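Local structure of inactive glucansucrase (Lactobacillus reuteri, 5JBD) at residues Gln462-Tyr465 / Asn470-Ala473; Ala473-Glu478 / Tyr671-Lys676; Met651-Phe656 / Ser679-Leu684. The protein belongs to glycoside hydrolase family 70, whose members are built around a circularly permuted TIM barrel. All coordinates share one frame; numbering follows the deposited sequence.

Interaction 1 of 3, residues Gln462-Tyr465 / Asn470-Ala473; sequences QVYY and NETA
Y464, the last residue of TIM-barrel strand 460-464, and Y465 just after it reach E471, which lies in the type I beta turn N470-A473 just beyond the short helix 465-468. Y464 meets it with the phenol end. With CG anti to the backbone N (chi1 -179°), its side chain extends so that OH donates to OE2 of E471 at 2.6 Å. The acceptor is approached from above the carboxylate plane, 36° out of it, while the carboxylate oxygen lies at the ring edge of Y464, near the ring plane. The chain of E471 is extended beyond CG and crosses the tyrosine at about a right angle. Its OE2 also bonds to S657 and its OE1 pairs with R395, so both oxygens of the buried carboxylate have partners, two of them on OE2, and the neighbouring guanidinium probably keeps it ionised. Y465, next in the chain, uses both its ring and its hydroxyl. Its CE2 packs obliquely 3.9 Å from CA of E471 and equally close to CB, while the ring stacks on that of Y475. Its OH accepts from the backbone N of M476 and donates to a water lying in the ring plane. That water in turn donates to the main chain of the turn, 3.0 Å from E471 O and 2.8 Å from A473 O.

Interaction 2 of 3, residues Ala473-Glu478 / Tyr671-Lys676; sequences AQYMQE and YNVIAK
V673 and I674, consecutive on helix 670-676, receive Y475 and M476 from the loop 473-478, whose type II beta turn runs from Q474 to Q477. This places the loop that follows barrel strand 460-464 against a helix of the next strand-to-strand connection. V673 comes first and is the more engaged residue. Its CG1, anti to the backbone N (chi1 178°), projects at the loop and touches three things: it lies in the ring plane of Y475, at the edge, 3.8 Å from CD2; it sits 3.6 Å from the carbonyl O of Y475; and it is 3.9 Å from SD of M476. The methionine and valine side chains run antiparallel alongside one another. The same carbonyl of Y475 accepts from NE2 of Q477 at 2.8 Å, the donor standing 40° above the carbonyl plane, so the oxygen has a polar partner although a methyl group lies close by. I674 follows, one helix position further round. Its CG1 approaches CE2 of Y475 obliquely at 3.6 Å, and its CD1 reaches on to the phenol OH at 3.8 Å. L737 and F689 also border the isoleucine. Between helix and turn the contact is therefore dispersive, made by aliphatic branches against a tyrosine ring and a thioether; the Y475 carbonyl is met by Q477 within the turn, and the bond from the Y475 hydroxyl to the backbone O of D655 probably helps to hold the ring that the helix packs on.

Interaction 3 of 3, residues Met651-Phe656 / Ser679-Leu684; sequences MIYEDF and SLFSDL
Y653 and F681 form the aromatic part of this contact, in which strand 652-654 of the TIM barrel is covered by helix 678-683. The two rings meet at a slant, with CE2 of Y653 3.8 Å from CE1 of F681; the centroids are 5.6 Å apart and the planes are inclined by 37°. Y653 has CG anti to its own N (chi1 -179°), which carries the ring out from the strand to the helix, and F681 leans in from the inner side of the helix. F681 has a further aromatic neighbour in F689, which it meets edge-to-face. The second kind of contact is between an apolar methyl and a main-chain carbonyl. M651, just ahead of the strand, bends at chi3 (71°), bringing CE to 3.2 Å from the backbone O of L684, where the helix has given way to loop. This is a close approach of carbon to oxygen rather than a conventional hydrogen bond. The main chain of L684 is still tied to the last turn, its N bonding to O of L680 at 2.9 Å. M490 of helix 483-496 touches the side chains of both M651 and L684, so this end of the contact is shared with a second helix. Strand 652-654 leads through helices 670-676 and 678-683 to the parallel strand 688-691, its neighbour in the barrel: a beta-alpha-beta crossover, with Y653 and F681 packed between its first strand and its second helix.

The three contacts lie in one sector of the barrel, their centres 11 to 12 Å apart. Interactions 1 and 2 follow each other along the chain and share A473, whereas interactions 2 and 3 alternate: strand 652-654 precedes helix 670-676, and helix 678-683 comes after it. Interactions 1 and 3 meet through the parallel sheet, where strands 460-464 and 652-654 are neighbours and V463 bonds to I652 and E654 through the backbone. Interactions 2 and 3 touch where SD of M476 comes 3.9 Å from CZ of F681. Two adjacent barrel strands thus share one side of the barrel, the loop after the first lying against the helices after the second.

Interaction 1 of 3, residues Gln462-Tyr465 / Asn470-Ala473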
ATOM      1  N   GLN A 462     -10.057  -2.671 -15.219  1.00 19.32           N
ATOM      2  CA  GLN A 462      -9.063  -1.683 -14.852  1.00 20.55           C
ATOM      3  C   GLN A 462      -7.776  -1.925 -15.648  1.00 22.06           C
ATOM      4  O   GLN A 462      -7.180  -2.989 -15.528  1.00 21.62           O
ATOM      5  CB  GLN A 462      -8.811  -1.737 -13.343  1.00 20.82           C
ATOM      6  CG  GLN A 462      -7.627  -0.933 -12.794  1.00 21.26           C
ATOM      7  CD  GLN A 462      -6.469  -1.828 -12.338  1.00 22.49           C
ATOM      8  OE1 GLN A 462      -6.606  -2.565 -11.366  1.00 24.80           O
ATOM      9  NE2 GLN A 462      -5.337  -1.763 -13.035  1.00 22.38           N
ATOM     10  N   VAL A 463      -7.374  -0.924 -16.439  1.00 21.54           N
ATOM     11  CA  VAL A 463      -6.134  -0.941 -17.224  1.00 22.01           C
ATOM     12  C   VAL A 463      -4.985  -0.359 -16.370  1.00 22.68           C
ATOM     13  O   VAL A 463      -5.222   0.529 -15.531  1.00 22.51           O
ATOM     14  CB  VAL A 463      -6.314  -0.135 -18.529  1.00 23.38           C
ATOM     15  CG1 VAL A 463      -5.012  -0.080 -19.323  1.00 24.37           C
ATOM     16  CG2 VAL A 463      -7.441  -0.713 -19.375  1.00 24.39           C
ATOM     17  N   TYR A 464      -3.765  -0.870 -16.559  1.00 22.07           N
ATOM     18  CA  TYR A 464      -2.577  -0.449 -15.776  1.00 22.97           C
ATOM     19  C   TYR A 464      -1.671   0.484 -16.574  1.00 23.31           C
ATOM     20  O   TYR A 464      -1.271   0.146 -17.699  1.00 21.90           O
ATOM     21  CB  TYR A 464      -1.766  -1.666 -15.361  1.00 22.49           C
ATOM     22  CG  TYR A 464      -0.516  -1.389 -14.524  1.00 23.18           C
ATOM     23  CD1 TYR A 464      -0.572  -0.612 -13.369  1.00 23.97           C
ATOM     24  CD2 TYR A 464       0.720  -1.935 -14.884  1.00 24.64           C
ATOM     25  CE1 TYR A 464       0.565  -0.384 -12.600  1.00 24.52           C
ATOM     26  CE2 TYR A 464       1.860  -1.726 -14.121  1.00 25.03           C
ATOM     27  CZ  TYR A 464       1.784  -0.937 -12.985  1.00 25.56           C
ATOM     28  OH  TYR A 464       2.919  -0.737 -12.227  1.00 24.88           O
ATOM     29  N   TYR A 465      -1.329   1.632 -15.976  1.00 21.60           N
ATOM     30  CA  TYR A 465      -0.380   2.592 -16.555  1.00 22.78           C
ATOM     31  C   TYR A 465       0.863   1.936 -17.163  1.00 23.19           C
ATOM     32  O   TYR A 465       1.247   2.262 -18.297  1.00 24.31           O
ATOM     33  CB  TYR A 465       0.074   3.616 -15.501  1.00 22.68           C
ATOM     34  CG  TYR A 465       1.302   4.429 -15.905  1.00 22.36           C
ATOM     35  CD1 TYR A 465       1.247   5.319 -16.979  1.00 22.76           C
ATOM     36  CD2 TYR A 465       2.518   4.310 -15.208  1.00 23.56           C
ATOM     37  CE1 TYR A 465       2.358   6.063 -17.365  1.00 23.60           C
ATOM     38  CE2 TYR A 465       3.633   5.059 -15.580  1.00 23.00           C
ATOM     39  CZ  TYR A 465       3.546   5.934 -16.656  1.00 24.05           C
ATOM     40  OH  TYR A 465       4.629   6.692 -17.045  1.00 25.53           O
ATOM     41  N   ASN A 470       6.348   2.624 -20.554  1.00 27.46           N
ATOM     42  CA  ASN A 470       7.512   2.157 -19.795  1.00 28.66           C
ATOM     43  C   ASN A 470       7.566   2.929 -18.490  1.00 29.18           C
ATOM     44  O   ASN A 470       7.848   4.128 -18.468  1.00 29.13           O
ATOM     45  CB  ASN A 470       8.806   2.329 -20.592  1.00 31.13           C
ATOM     46  CG  ASN A 470       8.877   1.412 -21.801  1.00 33.14           C
ATOM     47  OD1 ASN A 470       8.171   0.403 -21.885  1.00 33.58           O
ATOM     48  ND2 ASN A 470       9.760   1.751 -22.744  1.00 36.09           N
ATOM     49  N   GLU A 471       7.265   2.234 -17.398  1.00 29.16           N
ATOM     50  CA  GLU A 471       6.842   2.887 -16.160  1.00 29.54           C
ATOM     51  C   GLU A 471       7.972   3.490 -15.324  1.00 29.31           C
ATOM     52  O   GLU A 471       7.683   4.262 -14.412  1.00 29.92           O
ATOM     53  CB  GLU A 471       5.988   1.928 -15.323  1.00 27.78           C
ATOM     54  CG  GLU A 471       6.729   0.748 -14.699  1.00 27.42           C
ATOM     55  CD  GLU A 471       5.764  -0.399 -14.376  1.00 27.20           C
ATOM     56  OE1 GLU A 471       5.401  -1.145 -15.297  1.00 24.08           O
ATOM     57  OE2 GLU A 471       5.353  -0.533 -13.210  1.00 25.58           O
ATOM     58  N   THR A 472       9.234   3.144 -15.621  1.00 29.57           N
ATOM     59  CA  THR A 472      10.390   3.784 -14.958  1.00 28.91           C
ATOM     60  C   THR A 472      10.912   5.026 -15.685  1.00 31.60           C
ATOM     61  O   THR A 472      11.740   5.735 -15.121  1.00 31.11           O
ATOM     62  CB  THR A 472      11.571   2.816 -14.769  1.00 29.80           C
ATOM     63  OG1 THR A 472      12.048   2.405 -16.047  1.00 28.75           O
ATOM     64  CG2 THR A 472      11.149   1.592 -13.964  1.00 30.44           C
ATOM     65  N   ALA A 473      10.458   5.297 -16.915  1.00 31.00           N
ATOM     66  CA  ALA A 473      10.836   6.532 -17.596  1.00 33.17           C
ATOM     67  C   ALA A 473      10.004   7.694 -17.048  1.00 33.96           C
ATOM     68  O   ALA A 473       9.105   7.503 -16.226  1.00 32.76           O
ATOM     69  CB  ALA A 473      10.653   6.406 -19.103  1.00 34.60           C
TER
HETATM   70  O   HOH W   1       6.556   6.781 -15.460  1.00 26.67           O

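Interaction 2 of 3, residues Ala473-Glu478 / Tyr671-Lys676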
ATOM      1  N   ALA A 473      10.458   5.297 -16.915  1.00 31.00           N
ATOM      2  CA  ALA A 473      10.836   6.532 -17.596  1.00 33.17           C
ATOM      3  C   ALA A 473      10.004   7.694 -17.048  1.00 33.96           C
ATOM      4  O   ALA A 473       9.105   7.503 -16.226  1.00 32.76           O
ATOM      5  CB  ALA A 473      10.653   6.406 -19.103  1.00 34.60           C
ATOM      6  N   GLN A 474      10.318   8.907 -17.492  1.00 31.90           N
ATOM      7  CA  GLN A 474       9.496  10.066 -17.148  1.00 30.58           C
ATOM      8  C   GLN A 474       8.049   9.853 -17.634  1.00 29.23           C
ATOM      9  O   GLN A 474       7.793   9.090 -18.584  1.00 28.25           O
ATOM     10  CB  GLN A 474      10.104  11.356 -17.714  1.00 31.96           C
ATOM     11  CG  GLN A 474      11.385  11.780 -17.007  1.00 31.63           C
ATOM     12  CD  GLN A 474      11.156  12.200 -15.576  1.00 30.80           C
ATOM     13  OE1 GLN A 474      10.369  13.103 -15.304  1.00 30.33           O
ATOM     14  NE2 GLN A 474      11.860  11.563 -14.646  1.00 31.17           N
ATOM     15  N   TYR A 475       7.106  10.482 -16.940  1.00 27.49           N
ATOM     16  CA  TYR A 475       5.696  10.094 -17.049  1.00 26.64           C
ATOM     17  C   TYR A 475       5.148  10.215 -18.467  1.00 27.85           C
ATOM     18  O   TYR A 475       5.162  11.293 -19.061  1.00 27.62           O
ATOM     19  CB  TYR A 475       4.820  10.892 -16.059  1.00 26.48           C
ATOM     20  CG  TYR A 475       3.441  10.281 -15.857  1.00 26.00           C
ATOM     21  CD1 TYR A 475       3.261   9.160 -15.032  1.00 25.48           C
ATOM     22  CD2 TYR A 475       2.333  10.802 -16.498  1.00 26.78           C
ATOM     23  CE1 TYR A 475       2.006   8.593 -14.848  1.00 25.02           C
ATOM     24  CE2 TYR A 475       1.068  10.245 -16.330  1.00 26.07           C
ATOM     25  CZ  TYR A 475       0.898   9.137 -15.513  1.00 25.25           C
ATOM     26  OH  TYR A 475      -0.378   8.605 -15.363  1.00 23.59           O
ATOM     27  N   MET A 476       4.679   9.089 -19.010  1.00 28.36           N
ATOM     28  CA  MET A 476       4.145   8.994 -20.373  1.00 29.45           C
ATOM     29  C   MET A 476       5.130   9.343 -21.514  1.00 30.18           C
ATOM     30  O   MET A 476       4.697   9.482 -22.653  1.00 30.21           O
ATOM     31  CB  MET A 476       2.828   9.797 -20.530  1.00 29.73           C
ATOM     32  CG  MET A 476       1.648   9.222 -19.747  1.00 29.64           C
ATOM     33  SD  MET A 476       0.166  10.247 -19.764  1.00 27.91           S
ATOM     34  CE  MET A 476      -0.423  10.045 -21.450  1.00 27.30           C
ATOM     35  N   GLN A 477       6.437   9.412 -21.239  1.00 31.54           N
ATOM     36  CA  GLN A 477       7.441   9.695 -22.300  1.00 35.13           C
ATOM     37  C   GLN A 477       7.707   8.530 -23.262  1.00 35.19           C
ATOM     38  O   GLN A 477       8.063   8.779 -24.411  1.00 33.21           O
ATOM     39  CB  GLN A 477       8.795  10.129 -21.714  1.00 39.93           C
ATOM     40  CG  GLN A 477       8.790  11.414 -20.897  1.00 46.54           C
ATOM     41  CD  GLN A 477       7.945  12.533 -21.474  1.00 52.88           C
ATOM     42  OE1 GLN A 477       8.310  13.165 -22.470  1.00 59.09           O
ATOM     43  NE2 GLN A 477       6.797  12.786 -20.838  1.00 54.88           N
ATOM     44  N   GLU A 478       7.559   7.283 -22.798  1.00 32.27           N
ATOM     45  CA  GLU A 478       7.856   6.087 -23.611  1.00 32.53           C
ATOM     46  C   GLU A 478       6.677   5.120 -23.598  1.00 31.66           C
ATOM     47  O   GLU A 478       6.294   4.624 -22.535  1.00 30.20           O
ATOM     48  CB  GLU A 478       9.081   5.353 -23.060  1.00 32.21           C
ATOM     49  CG  GLU A 478      10.398   6.097 -23.219  1.00 33.12           C
ATOM     50  CD  GLU A 478      11.579   5.387 -22.560  1.00 34.09           C
ATOM     51  OE1 GLU A 478      11.455   4.222 -22.121  1.00 34.26           O
ATOM     52  OE2 GLU A 478      12.661   6.004 -22.477  1.00 36.32           O
ATOM     53  N   TYR A 671       0.971  15.194 -12.654  1.00 27.52           N
ATOM     54  CA  TYR A 671      -0.265  15.980 -12.673  1.00 26.75           C
ATOM     55  C   TYR A 671      -0.363  16.835 -13.929  1.00 27.48           C
ATOM     56  O   TYR A 671      -1.413  16.874 -14.569  1.00 28.54           O
ATOM     57  CB  TYR A 671      -0.426  16.837 -11.404  1.00 27.40           C
ATOM     58  CG  TYR A 671      -0.636  16.061 -10.096  1.00 26.21           C
ATOM     59  CD1 TYR A 671      -1.249  14.808 -10.073  1.00 26.34           C
ATOM     60  CD2 TYR A 671      -0.196  16.585  -8.887  1.00 26.63           C
ATOM     61  CE1 TYR A 671      -1.405  14.099  -8.891  1.00 25.29           C
ATOM     62  CE2 TYR A 671      -0.365  15.896  -7.699  1.00 27.31           C
ATOM     63  CZ  TYR A 671      -0.991  14.644  -7.708  1.00 25.47           C
ATOM     64  OH  TYR A 671      -1.156  13.945  -6.545  1.00 25.27           O
ATOM     65  N   ASN A 672       0.740  17.470 -14.317  1.00 27.01           N
ATOM     66  CA  ASN A 672       0.744  18.326 -15.506  1.00 28.69           C
ATOM     67  C   ASN A 672       0.653  17.537 -16.806  1.00 27.95           C
ATOM     68  O   ASN A 672      -0.063  17.934 -17.733  1.00 27.63           O
ATOM     69  CB  ASN A 672       1.966  19.258 -15.491  1.00 29.08           C
ATOM     70  CG  ASN A 672       1.936  20.221 -14.305  1.00 30.18           C
ATOM     71  OD1 ASN A 672       0.859  20.552 -13.789  1.00 31.95           O
ATOM     72  ND2 ASN A 672       3.101  20.640 -13.843  1.00 30.16           N
ATOM     73  N   VAL A 673       1.374  16.423 -16.867  1.00 27.88           N
ATOM     74  CA  VAL A 673       1.310  15.534 -18.034  1.00 28.51           C
ATOM     75  C   VAL A 673      -0.114  14.982 -18.200  1.00 26.70           C
ATOM     76  O   VAL A 673      -0.648  14.979 -19.312  1.00 27.48           O
ATOM     77  CB  VAL A 673       2.357  14.391 -17.948  1.00 29.58           C
ATOM     78  CG1 VAL A 673       2.241  13.458 -19.150  1.00 29.61           C
ATOM     79  CG2 VAL A 673       3.763  14.973 -17.837  1.00 31.17           C
ATOM     80  N   ILE A 674      -0.744  14.569 -17.100  1.00 27.21           N
ATOM     81  CA  ILE A 674      -2.127  14.038 -17.143  1.00 27.29           C
ATOM     82  C   ILE A 674      -3.111  15.093 -17.684  1.00 28.94           C
ATOM     83  O   ILE A 674      -3.902  14.803 -18.591  1.00 29.78           O
ATOM     84  CB  ILE A 674      -2.577  13.479 -15.769  1.00 26.74           C
ATOM     85  CG1 ILE A 674      -1.782  12.221 -15.414  1.00 27.42           C
ATOM     86  CG2 ILE A 674      -4.073  13.159 -15.749  1.00 25.99           C
ATOM     87  CD1 ILE A 674      -1.762  11.854 -13.943  1.00 27.13           C
ATOM     88  N   ALA A 675      -3.044  16.307 -17.133  1.00 30.51           N
ATOM     89  CA  ALA A 675      -3.894  17.429 -17.577  1.00 31.14           C
ATOM     90  C   ALA A 675      -3.758  17.692 -19.071  1.00 32.61           C
ATOM     91  O   ALA A 675      -4.758  17.794 -19.783  1.00 31.27           O
ATOM     92  CB  ALA A 675      -3.550  18.692 -16.801  1.00 31.92           C
ATOM     93  N   LYS A 676      -2.510  17.761 -19.542  1.00 33.54           N
ATOM     94  CA  LYS A 676      -2.230  17.983 -20.964  1.00 38.27           C
ATOM     95  C   LYS A 676      -2.834  16.878 -21.864  1.00 35.78           C
ATOM     96  O   LYS A 676      -3.268  17.150 -22.986  1.00 35.87           O
ATOM     97  CB  LYS A 676      -0.716  18.082 -21.176  1.00 42.65           C
ATOM     98  CG  LYS A 676      -0.282  18.555 -22.552  1.00 49.50           C
ATOM     99  CD  LYS A 676       1.243  18.573 -22.656  1.00 53.32           C
ATOM    100  CE  LYS A 676       1.740  18.505 -24.095  1.00 57.06           C
ATOM    101  NZ  LYS A 676       1.948  19.858 -24.681  1.00 59.43           N
TER

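Interaction 3 of 3, residues Met651-Phe656 / Ser679-Leu684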
ATOM      1  N   MET A 651     -14.879   1.946 -17.342  1.00 21.32           N
ATOM      2  CA  MET A 651     -13.529   1.410 -17.381  1.00 21.82           C
ATOM      3  C   MET A 651     -12.603   2.289 -16.535  1.00 21.13           C
ATOM      4  O   MET A 651     -12.560   3.513 -16.708  1.00 21.57           O
ATOM      5  CB  MET A 651     -13.006   1.336 -18.821  1.00 22.85           C
ATOM      6  CG  MET A 651     -11.553   0.904 -18.919  1.00 24.80           C
ATOM      7  SD  MET A 651     -11.077   0.412 -20.584  1.00 30.11           S
ATOM      8  CE  MET A 651     -11.096   1.990 -21.381  1.00 26.93           C
ATOM      9  N   ILE A 652     -11.881   1.631 -15.629  1.00 20.40           N
ATOM     10  CA  ILE A 652     -10.956   2.256 -14.708  1.00 20.63           C
ATOM     11  C   ILE A 652      -9.542   2.279 -15.327  1.00 21.27           C
ATOM     12  O   ILE A 652      -9.178   1.375 -16.075  1.00 18.98           O
ATOM     13  CB  ILE A 652     -10.937   1.509 -13.351  1.00 20.47           C
ATOM     14  CG1 ILE A 652     -12.308   1.643 -12.670  1.00 20.43           C
ATOM     15  CG2 ILE A 652      -9.842   2.057 -12.429  1.00 20.96           C
ATOM     16  CD1 ILE A 652     -12.570   0.602 -11.606  1.00 20.41           C
ATOM     17  N   TYR A 653      -8.773   3.331 -15.015  1.00 21.09           N
ATOM     18  CA  TYR A 653      -7.349   3.423 -15.385  1.00 21.67           C
ATOM     19  C   TYR A 653      -6.501   3.712 -14.148  1.00 21.84           C
ATOM     20  O   TYR A 653      -6.729   4.721 -13.473  1.00 21.62           O
ATOM     21  CB  TYR A 653      -7.165   4.523 -16.419  1.00 21.88           C
ATOM     22  CG  TYR A 653      -5.749   4.707 -16.920  1.00 22.52           C
ATOM     23  CD1 TYR A 653      -5.107   3.701 -17.637  1.00 23.43           C
ATOM     24  CD2 TYR A 653      -5.059   5.902 -16.710  1.00 22.41           C
ATOM     25  CE1 TYR A 653      -3.814   3.872 -18.129  1.00 23.25           C
ATOM     26  CE2 TYR A 653      -3.755   6.081 -17.180  1.00 23.23           C
ATOM     27  CZ  TYR A 653      -3.139   5.074 -17.902  1.00 24.07           C
ATOM     28  OH  TYR A 653      -1.860   5.253 -18.378  1.00 24.32           O
ATOM     29  N   GLU A 654      -5.577   2.803 -13.822  1.00 23.42           N
ATOM     30  CA  GLU A 654      -4.631   3.003 -12.727  1.00 23.91           C
ATOM     31  C   GLU A 654      -3.525   3.907 -13.266  1.00 23.86           C
ATOM     32  O   GLU A 654      -2.818   3.518 -14.191  1.00 23.52           O
ATOM     33  CB  GLU A 654      -4.018   1.679 -12.206  1.00 23.40           C
ATOM     34  CG  GLU A 654      -3.026   1.929 -11.070  1.00 25.52           C
ATOM     35  CD  GLU A 654      -2.523   0.691 -10.344  1.00 25.91           C
ATOM     36  OE1 GLU A 654      -2.681  -0.436 -10.823  1.00 26.49           O
ATOM     37  OE2 GLU A 654      -1.942   0.870  -9.258  1.00 31.42           O
ATOM     38  N   ASP A 655      -3.372   5.089 -12.683  1.00 23.43           N
ATOM     39  CA  ASP A 655      -2.519   6.137 -13.288  1.00 24.13           C
ATOM     40  C   ASP A 655      -1.042   6.130 -12.888  1.00 24.57           C
ATOM     41  O   ASP A 655      -0.297   7.015 -13.306  1.00 23.77           O
ATOM     42  CB  ASP A 655      -3.133   7.526 -13.042  1.00 23.13           C
ATOM     43  CG  ASP A 655      -2.672   8.186 -11.755  1.00 24.27           C
ATOM     44  OD1 ASP A 655      -2.234   7.501 -10.799  1.00 23.93           O
ATOM     45  OD2 ASP A 655      -2.766   9.439 -11.712  1.00 24.11           O
ATOM     46  N   PHE A 656      -0.615   5.171 -12.071  1.00 24.04           N
ATOM     47  CA  PHE A 656       0.735   5.216 -11.516  1.00 24.53           C
ATOM     48  C   PHE A 656       1.387   3.853 -11.409  1.00 26.40           C
ATOM     49  O   PHE A 656       0.721   2.806 -11.526  1.00 25.86           O
ATOM     50  CB  PHE A 656       0.714   5.867 -10.130  1.00 24.52           C
ATOM     51  CG  PHE A 656       0.144   4.999  -9.033  1.00 23.78           C
ATOM     52  CD1 PHE A 656      -1.227   4.849  -8.888  1.00 24.32           C
ATOM     53  CD2 PHE A 656       0.983   4.360  -8.120  1.00 24.25           C
ATOM     54  CE1 PHE A 656      -1.757   4.060  -7.869  1.00 24.58           C
ATOM     55  CE2 PHE A 656       0.462   3.567  -7.107  1.00 24.90           C
ATOM     56  CZ  PHE A 656      -0.915   3.424  -6.976  1.00 25.02           C
ATOM     57  N   SER A 679      -7.724  14.602 -23.033  1.00 33.27           N
ATOM     58  CA  SER A 679      -8.530  14.161 -24.184  1.00 34.72           C
ATOM     59  C   SER A 679      -8.160  12.756 -24.661  1.00 33.27           C
ATOM     60  O   SER A 679      -9.032  12.021 -25.116  1.00 32.96           O
ATOM     61  CB  SER A 679      -8.401  15.135 -25.371  1.00 37.43           C
ATOM     62  OG  SER A 679      -9.032  16.368 -25.090  1.00 40.72           O
ATOM     63  N   LEU A 680      -6.878  12.400 -24.556  1.00 31.96           N
ATOM     64  CA  LEU A 680      -6.422  11.040 -24.866  1.00 32.66           C
ATOM     65  C   LEU A 680      -7.160  10.000 -24.023  1.00 29.29           C
ATOM     66  O   LEU A 680      -7.661   9.009 -24.558  1.00 27.34           O
ATOM     67  CB  LEU A 680      -4.900  10.892 -24.666  1.00 32.37           C
ATOM     68  CG  LEU A 680      -4.310   9.487 -24.908  1.00 33.91           C
ATOM     69  CD1 LEU A 680      -4.647   8.966 -26.311  1.00 35.05           C
ATOM     70  CD2 LEU A 680      -2.810   9.498 -24.680  1.00 32.78           C
ATOM     71  N   PHE A 681      -7.262  10.235 -22.712  1.00 28.00           N
ATOM     72  CA  PHE A 681      -7.900   9.236 -21.825  1.00 26.96           C
ATOM     73  C   PHE A 681      -9.373   9.027 -22.204  1.00 26.12           C
ATOM     74  O   PHE A 681      -9.878   7.893 -22.208  1.00 25.63           O
ATOM     75  CB  PHE A 681      -7.756   9.627 -20.348  1.00 27.22           C
ATOM     76  CG  PHE A 681      -6.327   9.844 -19.909  1.00 27.40           C
ATOM     77  CD1 PHE A 681      -5.408   8.808 -19.958  1.00 27.30           C
ATOM     78  CD2 PHE A 681      -5.903  11.082 -19.454  1.00 27.39           C
ATOM     79  CE1 PHE A 681      -4.090   9.001 -19.569  1.00 26.67           C
ATOM     80  CE2 PHE A 681      -4.589  11.286 -19.050  1.00 28.15           C
ATOM     81  CZ  PHE A 681      -3.677  10.239 -19.111  1.00 28.32           C
ATOM     82  N   SER A 682     -10.056  10.134 -22.513  1.00 27.77           N
ATOM     83  CA  SER A 682     -11.417  10.094 -23.063  1.00 28.71           C
ATOM     84  C   SER A 682     -11.488   9.313 -24.386  1.00 29.39           C
ATOM     85  O   SER A 682     -12.361   8.454 -24.558  1.00 30.66           O
ATOM     86  CB  SER A 682     -11.938  11.514 -23.298  1.00 29.23           C
ATOM     87  OG  SER A 682     -13.257  11.468 -23.809  1.00 32.01           O
ATOM     88  N   ASP A 683     -10.557   9.604 -25.293  1.00 31.55           N
ATOM     89  CA  ASP A 683     -10.490   8.918 -26.603  1.00 33.63           C
ATOM     90  C   ASP A 683     -10.292   7.393 -26.465  1.00 31.60           C
ATOM     91  O   ASP A 683     -10.777   6.624 -27.294  1.00 30.62           O
ATOM     92  CB  ASP A 683      -9.367   9.514 -27.484  1.00 36.58           C
ATOM     93  CG  ASP A 683      -9.634  10.963 -27.909  1.00 39.90           C
ATOM     94  OD1 ASP A 683     -10.743  11.485 -27.646  1.00 47.24           O
ATOM     95  OD2 ASP A 683      -8.708  11.607 -28.469  1.00 45.30           O
ATOM     96  N   LEU A 684      -9.590   6.977 -25.412  1.00 29.68           N
ATOM     97  CA  LEU A 684      -9.402   5.561 -25.095  1.00 30.00           C
ATOM     98  C   LEU A 684     -10.585   4.908 -24.364  1.00 28.73           C
ATOM     99  O   LEU A 684     -10.522   3.713 -24.021  1.00 30.89           O
ATOM    100  CB  LEU A 684      -8.115   5.384 -24.282  1.00 27.50           C
ATOM    101  CG  LEU A 684      -6.808   5.775 -24.992  1.00 29.14           C
ATOM    102  CD1 LEU A 684      -5.623   5.545 -24.069  1.00 28.89           C
ATOM    103  CD2 LEU A 684      -6.613   5.002 -26.291  1.00 30.23           C
TER